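Local coordinates for protein acyl-CoA dehydrogenase FadE3 (Mycobacterium smegmatis, PDB 4IV6) that belongs to the acyl-CoA dehydrogenase family of flavoproteins and binds dihydroflavine-adenine dinucleotide in a tetramer of helical and beta domains, at residues B[37-42]-B[119-124]; B[90-95]-B[113-118]; B[160-165]-B[198-203]. All blocks are in the same frame, centred on the assembly; numbering follows the deposited sequence.

Interaction 1: residues B[37-42]-B[119-124]; sequences NTYPEE and ELRATM. With FDA (dihydroflavine-adenine dinucleotide), chain D.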
loop_
_atom_site.group_PDB
_atom_site.type_symbol
_atom_site.label_atom_id
_atom_site.label_comp_id
_atom_site.label_asym_id
_atom_site.label_seq_id
_atom_site.Cartn_x
_atom_site.Cartn_y
_atom_site.Cartn_z
ATOM N N ASN B 37 15.967 -18.036 -24.091
ATOM C CA ASN B 37 14.773 -18.889 -24.101
ATOM C C ASN B 37 15.088 -20.336 -24.476
ATOM O O ASN B 37 14.321 -20.968 -25.186
ATOM C CB ASN B 37 13.693 -18.320 -25.030
ATOM C CG ASN B 37 12.328 -18.932 -24.779
ATOM O OD1 ASN B 37 11.957 -19.202 -23.646
ATOM N ND2 ASN B 37 11.575 -19.142 -25.837
ATOM N N THR B 38 16.218 -20.855 -23.980
ATOM C CA THR B 38 16.672 -22.204 -24.304
ATOM C C THR B 38 16.019 -23.211 -23.382
ATOM O O THR B 38 15.979 -23.030 -22.167
ATOM C CB THR B 38 18.219 -22.281 -24.195
ATOM O OG1 THR B 38 18.788 -21.315 -25.077
ATOM C CG2 THR B 38 18.760 -23.690 -24.526
ATOM N N TYR B 39 15.491 -24.286 -23.946
ATOM C CA TYR B 39 14.842 -25.294 -23.109
ATOM C C TYR B 39 15.945 -25.968 -22.296
ATOM O O TYR B 39 16.933 -26.393 -22.859
ATOM C CB TYR B 39 14.049 -26.302 -23.935
ATOM C CG TYR B 39 13.554 -27.475 -23.120
ATOM C CD1 TYR B 39 12.509 -27.330 -22.197
ATOM C CD2 TYR B 39 14.159 -28.717 -23.248
ATOM C CE1 TYR B 39 12.074 -28.420 -21.434
ATOM C CE2 TYR B 39 13.729 -29.803 -22.512
ATOM C CZ TYR B 39 12.691 -29.653 -21.607
ATOM O OH TYR B 39 12.285 -30.763 -20.877
ATOM N N PRO B 40 15.817 -25.989 -20.949
ATOM C CA PRO B 40 16.927 -26.492 -20.136
ATOM C C PRO B 40 16.917 -28.024 -20.021
ATOM O O PRO B 40 16.598 -28.589 -18.971
ATOM C CB PRO B 40 16.705 -25.823 -18.789
ATOM C CG PRO B 40 15.236 -25.637 -18.709
ATOM C CD PRO B 40 14.726 -25.460 -20.119
ATOM N N GLU B 41 17.268 -28.683 -21.110
ATOM C CA GLU B 41 17.135 -30.116 -21.190
ATOM C C GLU B 41 18.023 -30.853 -20.181
ATOM O O GLU B 41 17.569 -31.777 -19.524
ATOM C CB GLU B 41 17.391 -30.580 -22.615
ATOM C CG GLU B 41 17.149 -32.064 -22.772
ATOM C CD GLU B 41 17.406 -32.568 -24.157
ATOM O OE1 GLU B 41 18.146 -31.928 -24.938
ATOM O OE2 GLU B 41 16.861 -33.636 -24.453
ATOM N N GLU B 42 19.262 -30.409 -20.017
ATOM C CA GLU B 42 20.192 -31.034 -19.083
ATOM C C GLU B 42 19.730 -30.878 -17.629
ATOM O O GLU B 42 19.737 -31.836 -16.861
ATOM C CB GLU B 42 21.606 -30.457 -19.258
ATOM N N GLU B 119 9.921 -40.101 -17.254
ATOM C CA GLU B 119 9.941 -40.670 -18.608
ATOM C C GLU B 119 8.697 -40.200 -19.352
ATOM O O GLU B 119 8.778 -39.862 -20.520
ATOM C CB GLU B 119 9.973 -42.198 -18.582
ATOM C CG GLU B 119 10.091 -42.817 -19.972
ATOM C CD GLU B 119 9.965 -44.334 -19.980
ATOM O OE1 GLU B 119 10.379 -45.012 -19.008
ATOM O OE2 GLU B 119 9.443 -44.848 -20.986
ATOM N N LEU B 120 7.560 -40.181 -18.647
ATOM C CA LEU B 120 6.363 -39.521 -19.132
ATOM C C LEU B 120 6.065 -38.302 -18.278
ATOM O O LEU B 120 5.995 -38.412 -17.070
ATOM C CB LEU B 120 5.188 -40.473 -19.078
ATOM C CG LEU B 120 3.812 -39.876 -19.380
ATOM C CD1 LEU B 120 3.731 -39.389 -20.801
ATOM C CD2 LEU B 120 2.760 -40.937 -19.126
ATOM N N ARG B 121 5.840 -37.165 -18.918
ATOM C CA ARG B 121 5.409 -35.954 -18.254
ATOM C C ARG B 121 3.968 -35.586 -18.599
ATOM O O ARG B 121 3.485 -35.849 -19.718
ATOM C CB ARG B 121 6.334 -34.828 -18.653
ATOM C CG ARG B 121 7.665 -34.912 -17.917
ATOM C CD ARG B 121 8.642 -33.905 -18.442
ATOM N NE ARG B 121 8.233 -32.556 -18.141
ATOM C CZ ARG B 121 8.821 -31.486 -18.653
ATOM N NH1 ARG B 121 9.870 -31.622 -19.466
ATOM N NH2 ARG B 121 8.382 -30.282 -18.324
ATOM N N ALA B 122 3.279 -34.984 -17.630
ATOM C CA ALA B 122 1.896 -34.584 -17.793
ATOM C C ALA B 122 1.721 -33.122 -17.467
ATOM O O ALA B 122 2.477 -32.530 -16.678
ATOM C CB ALA B 122 0.973 -35.441 -16.926
ATOM N N THR B 123 0.680 -32.537 -18.059
ATOM C CA THR B 123 0.311 -31.169 -17.741
ATOM C C THR B 123 -1.210 -31.022 -17.712
ATOM O O THR B 123 -1.933 -31.932 -18.152
ATOM C CB THR B 123 0.938 -30.198 -18.730
ATOM O OG1 THR B 123 0.724 -28.844 -18.294
ATOM C CG2 THR B 123 0.330 -30.388 -20.133
ATOM N N MET B 124 -1.683 -29.892 -17.183
ATOM C CA MET B 124 -3.127 -29.599 -17.081
ATOM C C MET B 124 -3.565 -28.655 -18.177
ATOM O O MET B 124 -2.998 -27.589 -18.292
ATOM C CB MET B 124 -3.464 -28.851 -15.790
ATOM C CG MET B 124 -3.227 -29.578 -14.492
ATOM S SD MET B 124 -4.309 -31.004 -14.284
ATOM C CE MET B 124 -5.906 -30.267 -14.524
HETATM P PA FDA D . -9.668 -13.518 -17.793
HETATM O O1A FDA D . -10.507 -14.593 -17.148
HETATM O O2A FDA D . -9.965 -13.055 -19.192
HETATM O O5B FDA D . -9.661 -12.254 -16.810
HETATM C C5B FDA D . -9.127 -10.964 -17.190
HETATM C C4B FDA D . -9.201 -10.018 -15.978
HETATM O O4B FDA D . -10.538 -9.958 -15.442
HETATM C C3B FDA D . -8.345 -10.494 -14.825
HETATM O O3B FDA D . -7.926 -9.352 -14.047
HETATM C C2B FDA D . -9.308 -11.371 -14.054
HETATM O O2B FDA D . -8.966 -11.568 -12.686
HETATM C C1B FDA D . -10.560 -10.531 -14.145
HETATM N N9A FDA D . -11.812 -11.309 -13.940
HETATM C C8A FDA D . -12.334 -12.204 -14.807
HETATM N N7A FDA D . -13.498 -12.690 -14.333
HETATM C C5A FDA D . -13.711 -12.096 -13.134
HETATM C C6A FDA D . -14.731 -12.150 -12.099
HETATM N N6A FDA D . -15.780 -12.959 -12.257
HETATM N N1A FDA D . -14.611 -11.392 -10.987
HETATM C C2A FDA D . -13.571 -10.554 -10.842
HETATM N N3A FDA D . -12.578 -10.448 -11.752
HETATM C C4A FDA D . -12.614 -11.168 -12.892
HETATM N N1 FDA D . -3.693 -22.543 -17.867
HETATM C C2 FDA D . -3.778 -23.867 -17.964
HETATM O O2 FDA D . -4.900 -24.391 -18.097
HETATM N N3 FDA D . -2.691 -24.657 -17.922
HETATM C C4 FDA D . -1.443 -24.204 -17.801
HETATM O O4 FDA D . -0.457 -24.989 -17.798
HETATM C C4X FDA D . -1.264 -22.745 -17.658
HETATM N N5 FDA D . -0.055 -22.156 -17.558
HETATM C C5X FDA D . 0.075 -20.840 -17.863
HETATM C C6 FDA D . 1.320 -20.286 -18.182
HETATM C C7 FDA D . 1.464 -18.926 -18.459
HETATM C C7M FDA D . 2.806 -18.351 -18.836
HETATM C C8 FDA D . 0.338 -18.081 -18.398
HETATM C C8M FDA D . 0.392 -16.596 -18.674
HETATM C C9 FDA D . -0.896 -18.631 -18.090
HETATM C C9A FDA D . -1.046 -20.005 -17.840
HETATM N N10 FDA D . -2.328 -20.527 -17.566
HETATM C C10 FDA D . -2.491 -21.921 -17.730
HETATM C "C1'" FDA D . -3.478 -19.690 -17.926
HETATM C "C2'" FDA D . -3.925 -18.974 -16.669
HETATM O "O2'" FDA D . -4.464 -19.890 -15.716
HETATM C "C3'" FDA D . -4.955 -17.914 -17.062
HETATM O "O3'" FDA D . -4.254 -16.821 -17.645
HETATM C "C4'" FDA D . -5.770 -17.406 -15.896
HETATM O "O4'" FDA D . -6.779 -18.404 -15.667
HETATM C "C5'" FDA D . -6.490 -16.087 -16.229
HETATM O "O5'" FDA D . -7.174 -16.247 -17.451
HETATM P P FDA D . -7.433 -15.109 -18.521
HETATM O O1P FDA D . -8.387 -15.768 -19.498
HETATM O O2P FDA D . -6.128 -14.590 -19.019
HETATM O O3P FDA D . -8.137 -13.959 -17.635
#
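Tyr39 and Arg121 reach toward each other and meet at the phenol oxygen. The planes of the ring and the guanidinium lie 13° apart, nearly coplanar, and the two side chains come from opposing directions to meet edge to edge, so neither group stacks on the other's face. Tyr39 OH sits in the guanidinium plane, 2.9 Å from Arg121 NH1. The hydrogen bond that NH1 donates is weak despite its length, because the N-H...O angle is only 126°. Tyr39 CG stands anti to the backbone N (chi1 171°), which sends the ring toward Arg121, while the bent arginine chain sets NH1 edge-on to the phenol oxygen. The other terminal nitrogen, Arg121 NH2, is held by the carbonyl of Ala88, giving the guanidinium a second grip, and Arg163 forms a cation-pi pair with the Tyr39 ring. Farther along 119-124, Met124 O accepts a nearly straight bond from N3 of dihydroflavine-adenine dinucleotide (3.0 Å), so this strand also holds the edge of the flavin ring system. Tyr39 stands just before helix 41-50, with Pro40 as its N-cap. Arg121 leads into strand 122-125, which pairs in parallel with strand 166-172 and packs Ala122 and Met124 against helix 83-102.

Interaction 2: residues B[90-95]-B[113-118]; sequences GGHTVV and PRMATG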
loop_
_atom_site.group_PDB
_atom_site.type_symbol
_atom_site.label_atom_id
_atom_site.label_comp_id
_atom_site.label_asym_id
_atom_site.label_seq_id
_atom_site.Cartn_x
_atom_site.Cartn_y
_atom_site.Cartn_z
ATOM N N GLY B 90 5.074 -28.545 -11.900
ATOM C CA GLY B 90 3.841 -28.211 -11.176
ATOM C C GLY B 90 2.582 -28.918 -11.653
ATOM O O GLY B 90 1.975 -29.716 -10.913
ATOM N N GLY B 91 2.186 -28.646 -12.891
ATOM C CA GLY B 91 1.088 -29.384 -13.504
ATOM C C GLY B 91 1.240 -30.898 -13.485
ATOM O O GLY B 91 0.260 -31.622 -13.307
ATOM N N HIS B 92 2.468 -31.389 -13.653
ATOM C CA HIS B 92 2.747 -32.816 -13.588
ATOM C C HIS B 92 2.376 -33.362 -12.221
ATOM O O HIS B 92 1.752 -34.409 -12.104
ATOM C CB HIS B 92 4.225 -33.053 -13.886
ATOM C CG HIS B 92 4.666 -34.470 -13.790
ATOM N ND1 HIS B 92 4.728 -35.311 -14.885
ATOM C CD2 HIS B 92 5.151 -35.178 -12.744
ATOM C CE1 HIS B 92 5.193 -36.489 -14.505
ATOM N NE2 HIS B 92 5.469 -36.428 -13.209
ATOM N N THR B 93 2.739 -32.640 -11.176
ATOM C CA THR B 93 2.347 -33.032 -9.815
ATOM C C THR B 93 0.814 -33.049 -9.621
ATOM O O THR B 93 0.244 -33.972 -9.023
ATOM C CB THR B 93 2.978 -32.096 -8.768
ATOM O OG1 THR B 93 4.390 -31.930 -9.041
ATOM C CG2 THR B 93 2.786 -32.661 -7.389
ATOM N N VAL B 94 0.154 -32.026 -10.124
ATOM C CA VAL B 94 -1.292 -31.953 -10.000
ATOM C C VAL B 94 -1.924 -33.155 -10.708
ATOM O O VAL B 94 -2.806 -33.790 -10.150
ATOM C CB VAL B 94 -1.828 -30.615 -10.530
ATOM C CG1 VAL B 94 -3.338 -30.602 -10.532
ATOM C CG2 VAL B 94 -1.301 -29.460 -9.671
ATOM N N VAL B 95 -1.445 -33.496 -11.911
ATOM C CA VAL B 95 -2.002 -34.655 -12.626
ATOM C C VAL B 95 -1.724 -35.937 -11.857
ATOM O O VAL B 95 -2.606 -36.811 -11.779
ATOM C CB VAL B 95 -1.469 -34.801 -14.072
ATOM C CG1 VAL B 95 -2.000 -36.073 -14.719
ATOM C CG2 VAL B 95 -1.846 -33.593 -14.899
ATOM N N PRO B 113 3.848 -45.071 -13.036
ATOM C CA PRO B 113 5.252 -45.492 -12.977
ATOM C C PRO B 113 6.200 -44.698 -13.889
ATOM O O PRO B 113 7.278 -44.305 -13.450
ATOM C CB PRO B 113 5.192 -46.992 -13.353
ATOM C CG PRO B 113 3.823 -47.416 -12.921
ATOM C CD PRO B 113 2.964 -46.219 -13.319
ATOM N N ARG B 114 5.796 -44.417 -15.125
ATOM C CA ARG B 114 6.623 -43.620 -16.012
ATOM C C ARG B 114 6.575 -42.132 -15.669
ATOM O O ARG B 114 7.521 -41.404 -15.942
ATOM C CB ARG B 114 6.223 -43.815 -17.457
ATOM C CG ARG B 114 6.606 -45.161 -18.039
ATOM C CD ARG B 114 6.100 -45.218 -19.466
ATOM N NE ARG B 114 4.636 -45.290 -19.493
ATOM C CZ ARG B 114 3.863 -44.800 -20.462
ATOM N NH1 ARG B 114 2.531 -44.945 -20.392
ATOM N NH2 ARG B 114 4.406 -44.154 -21.493
ATOM N N MET B 115 5.493 -41.683 -15.059
ATOM C CA MET B 115 5.447 -40.303 -14.553
ATOM C C MET B 115 6.439 -40.075 -13.414
ATOM O O MET B 115 7.094 -39.048 -13.354
ATOM C CB MET B 115 4.039 -39.926 -14.119
ATOM C CG MET B 115 3.126 -39.682 -15.306
ATOM S SD MET B 115 1.418 -39.364 -14.848
ATOM C CE MET B 115 1.609 -37.789 -14.018
ATOM N N ALA B 116 6.560 -41.038 -12.517
ATOM C CA ALA B 116 7.436 -40.875 -11.348
ATOM C C ALA B 116 8.889 -40.674 -11.716
ATOM O O ALA B 116 9.607 -40.003 -10.991
ATOM C CB ALA B 116 7.279 -42.049 -10.408
ATOM N N THR B 117 9.320 -41.251 -12.837
ATOM C CA THR B 117 10.696 -41.114 -13.313
ATOM C C THR B 117 10.905 -39.928 -14.230
ATOM O O THR B 117 12.035 -39.593 -14.583
ATOM C CB THR B 117 11.131 -42.349 -14.116
ATOM O OG1 THR B 117 10.291 -42.503 -15.266
ATOM C CG2 THR B 117 11.058 -43.586 -13.246
ATOM N N GLY B 118 9.814 -39.285 -14.621
ATOM C CA GLY B 118 9.880 -38.252 -15.619
ATOM C C GLY B 118 9.918 -38.779 -17.046
ATOM O O GLY B 118 9.932 -37.981 -17.946
#
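His92, within helix 83-102, faces Met115 near the end of helix 105-116, their CA atoms 8.0 Å apart, the nearest CA pair across the two segments. The imidazole, carried outward with CG anti to the backbone N (chi1 177°), passes alongside the methionine chain, the two running in opposite directions. The methionine touches the ring in two ways. Its CB lies above the rim, on the same side as the methyl, 3.6 Å from His92 CE1, whereas the methyl itself comes over the face: Met115 CE stands 4.1 Å from the centroid of the His92 ring and 20° off the normal, a CH-pi contact displaced toward the rim. The bend at chi3 folds CE back over the imidazole, with SD lying obliquely to it. The same methyl meets Val95 CG1 at 4.1 Å, where the two side chains cross at about a right angle.

At the polar edge, His92 NE2 lies 3.1 Å from Met115 O, but the bond is weak and bent (129°); the stronger partner of NE2 is the carbonyl of Phe53, whose ring also packs edge-to-face with the imidazole. His92 ND1 is engaged by the backbone N of Ala122, so both ring nitrogens of this buried side chain have partners and its rotation is fixed. Met115 O also accepts from Gly118 N, where the chain leaves the helix with positive phi. Met115 and Val95 both rest on Ala122 of strand 122-125, while Thr93 and Val94, elsewhere on helix 83-102, pack against helix 234-270.

Interaction 3: residues B[160-165]-B[198-203]; sequences NARRSD and SRDLPK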
loop_
_atom_site.group_PDB
_atom_site.type_symbol
_atom_site.label_atom_id
_atom_site.label_comp_id
_atom_site.label_asym_id
_atom_site.label_seq_id
_atom_site.Cartn_x
_atom_site.Cartn_y
_atom_site.Cartn_z
ATOM N N ASN B 160 4.292 -26.560 -20.637
ATOM C CA ASN B 160 4.931 -27.832 -20.909
ATOM C C ASN B 160 4.144 -28.732 -21.870
ATOM O O ASN B 160 4.311 -29.951 -21.859
ATOM C CB ASN B 160 5.189 -28.582 -19.615
ATOM C CG ASN B 160 5.837 -27.731 -18.555
ATOM O OD1 ASN B 160 7.029 -27.464 -18.596
ATOM N ND2 ASN B 160 5.066 -27.373 -17.556
ATOM N N ALA B 161 3.305 -28.143 -22.724
ATOM C CA ALA B 161 2.475 -28.920 -23.638
ATOM C C ALA B 161 3.231 -29.744 -24.666
ATOM O O ALA B 161 2.724 -30.784 -25.106
ATOM C CB ALA B 161 1.477 -28.013 -24.342
ATOM N N ARG B 162 4.405 -29.294 -25.074
ATOM C CA ARG B 162 5.202 -29.984 -26.093
ATOM C C ARG B 162 5.958 -31.170 -25.465
ATOM O O ARG B 162 5.973 -32.276 -25.997
ATOM C CB ARG B 162 6.191 -28.997 -26.735
ATOM C CG ARG B 162 6.796 -29.439 -28.058
ATOM C CD ARG B 162 7.605 -28.349 -28.782
ATOM N NE ARG B 162 6.881 -27.067 -28.962
ATOM C CZ ARG B 162 5.909 -26.843 -29.846
ATOM N NH1 ARG B 162 5.464 -27.802 -30.668
ATOM N NH2 ARG B 162 5.356 -25.642 -29.919
ATOM N N ARG B 163 6.554 -30.930 -24.309
ATOM C CA ARG B 163 7.357 -31.945 -23.617
ATOM C C ARG B 163 6.478 -32.968 -22.870
ATOM O O ARG B 163 6.968 -34.023 -22.511
ATOM C CB ARG B 163 8.301 -31.292 -22.597
ATOM C CG ARG B 163 9.337 -30.254 -23.082
ATOM C CD ARG B 163 9.853 -30.547 -24.446
ATOM N NE ARG B 163 11.012 -29.793 -24.947
ATOM C CZ ARG B 163 11.100 -28.498 -25.295
ATOM N NH1 ARG B 163 10.146 -27.573 -25.045
ATOM N NH2 ARG B 163 12.244 -28.109 -25.861
ATOM N N SER B 164 5.201 -32.643 -22.611
ATOM C CA SER B 164 4.296 -33.534 -21.898
ATOM C C SER B 164 3.488 -34.398 -22.862
ATOM O O SER B 164 2.739 -33.875 -23.696
ATOM C CB SER B 164 3.318 -32.754 -21.021
ATOM O OG SER B 164 4.002 -32.020 -20.033
ATOM N N ASP B 165 3.599 -35.711 -22.741
ATOM C CA ASP B 165 2.816 -36.561 -23.618
ATOM C C ASP B 165 1.525 -37.122 -23.009
ATOM O O ASP B 165 0.858 -37.936 -23.644
ATOM C CB ASP B 165 3.707 -37.644 -24.197
ATOM C CG ASP B 165 4.634 -37.088 -25.284
ATOM O OD1 ASP B 165 4.464 -35.913 -25.719
ATOM O OD2 ASP B 165 5.527 -37.817 -25.709
ATOM N N SER B 198 0.398 -26.059 -31.018
ATOM C CA SER B 198 0.307 -25.221 -32.209
ATOM C C SER B 198 1.389 -24.188 -32.260
ATOM O O SER B 198 1.896 -23.907 -33.365
ATOM C CB SER B 198 -1.093 -24.562 -32.366
ATOM O OG SER B 198 -2.168 -25.503 -32.277
ATOM N N ARG B 199 1.746 -23.591 -31.126
ATOM C CA ARG B 199 2.919 -22.660 -31.104
ATOM C C ARG B 199 3.325 -22.284 -29.671
ATOM O O ARG B 199 2.480 -22.386 -28.779
ATOM C CB ARG B 199 2.610 -21.374 -31.874
ATOM C CG ARG B 199 1.654 -20.439 -31.150
ATOM C CD ARG B 199 1.110 -19.373 -32.067
ATOM N NE ARG B 199 -0.021 -18.686 -31.467
ATOM C CZ ARG B 199 -1.242 -19.204 -31.360
ATOM N NH1 ARG B 199 -1.514 -20.429 -31.811
ATOM N NH2 ARG B 199 -2.203 -18.491 -30.789
ATOM N N ASP B 200 4.593 -21.948 -29.465
ATOM C CA ASP B 200 5.106 -21.436 -28.181
ATOM C C ASP B 200 4.766 -19.964 -28.048
ATOM O O ASP B 200 5.116 -19.194 -28.918
ATOM C CB ASP B 200 6.612 -21.560 -28.100
ATOM C CG ASP B 200 7.072 -23.003 -28.012
ATOM O OD1 ASP B 200 6.203 -23.913 -28.013
ATOM O OD2 ASP B 200 8.303 -23.231 -27.946
ATOM N N LEU B 201 4.110 -19.573 -26.964
ATOM C CA LEU B 201 3.643 -18.213 -26.838
ATOM C C LEU B 201 4.754 -17.340 -26.226
ATOM O O LEU B 201 5.302 -17.690 -25.213
ATOM C CB LEU B 201 2.357 -18.204 -26.016
ATOM C CG LEU B 201 1.246 -19.106 -26.592
ATOM C CD1 LEU B 201 0.082 -19.231 -25.630
ATOM C CD2 LEU B 201 0.746 -18.624 -27.943
ATOM N N PRO B 202 5.105 -16.212 -26.852
ATOM C CA PRO B 202 6.175 -15.413 -26.263
ATOM C C PRO B 202 5.746 -14.652 -25.000
ATOM O O PRO B 202 4.644 -14.066 -24.945
ATOM C CB PRO B 202 6.592 -14.472 -27.389
ATOM C CG PRO B 202 5.405 -14.385 -28.254
ATOM C CD PRO B 202 4.753 -15.749 -28.203
ATOM N N LYS B 203 6.617 -14.702 -23.993
ATOM C CA LYS B 203 6.275 -14.367 -22.597
ATOM C C LYS B 203 7.269 -13.367 -21.992
ATOM O O LYS B 203 8.438 -13.354 -22.349
ATOM C CB LYS B 203 6.385 -15.623 -21.710
ATOM C CG LYS B 203 5.487 -16.744 -22.034
ATOM C CD LYS B 203 5.617 -17.879 -21.046
ATOM C CE LYS B 203 6.718 -18.859 -21.452
ATOM N NZ LYS B 203 6.567 -20.075 -20.610
#
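Arg162 extends with CG anti to the backbone N (chi1 -163°) and then bends at chi3, while Asp200 CG lies anti to its own carbonyl carbon (chi1 -69°); together these torsions bring guanidinium and carboxylate into a salt bridge. One carboxylate oxygen does the work. Arg162 NH2 donates to Asp200 OD1 over 2.7 Å in a nearly straight bond, and Arg162 NE adds a weak, bent one to the same OD1 at 3.4 Å. The oxygen is therefore approached by the NE/NH2 edge of the guanidinium, but unequally, with NH2 carrying most of the interaction.

The arginine end comes in roughly perpendicular to the aspartate side chain, and the two flat groups are turned 46° against each other. Asp200 OD1 lies close to the guanidinium plane, whereas NH2 meets that oxygen from above the carboxylate plane; this is not the coplanar, two-oxygen pairing of an arginine with a carboxylate. Beside the same guanidinium edge runs the backbone of the partner strand, with Arg199 C 3.9 Å from Arg162 NH2. The contact is at the surface, where solvent probably weakens the attraction between the charges.

The neighbouring arginines turn to other acids, Arg163 to Glu210 and Arg199 to Glu213. Within the loop, Asn160 O accepts from both Ser164 N (2.9 Å) and Ser164 OG (2.8 Å), which draws 160-164 into a compact turn. This turn joins strands 148-159 and 166-172, and Asp200 ends strand 195-200. Strand 211-216, antiparallel to 195-200, receives Arg162 and Asp200 at Cys212; beyond Asp200, Lys203 touches the dihydroflavine-adenine dinucleotide and Pro202 packs on Glu349 of the second subunit.

In the fold
From the N terminus, the chain passes 37-42 and runs through mainly helical structure until interaction 1 closes a long loop at 119-124. Interaction 2 lies wholly within that loop and closes a short one, joining consecutive helices 83-102 and 105-116. Interaction 3 follows in series, closing a strand-rich loop between 160-165 and 198-203 in the middle domain; no loops cross. Interactions 1 and 2 touch where Ala122 N probably bonds to His92 ND1, tying helix 83-102 to strand 122-125. Interaction 1 also meets interaction 3 through Arg121 beside Asn160, whereas interactions 2 and 3 stay apart, their centres about 17 Å from each other.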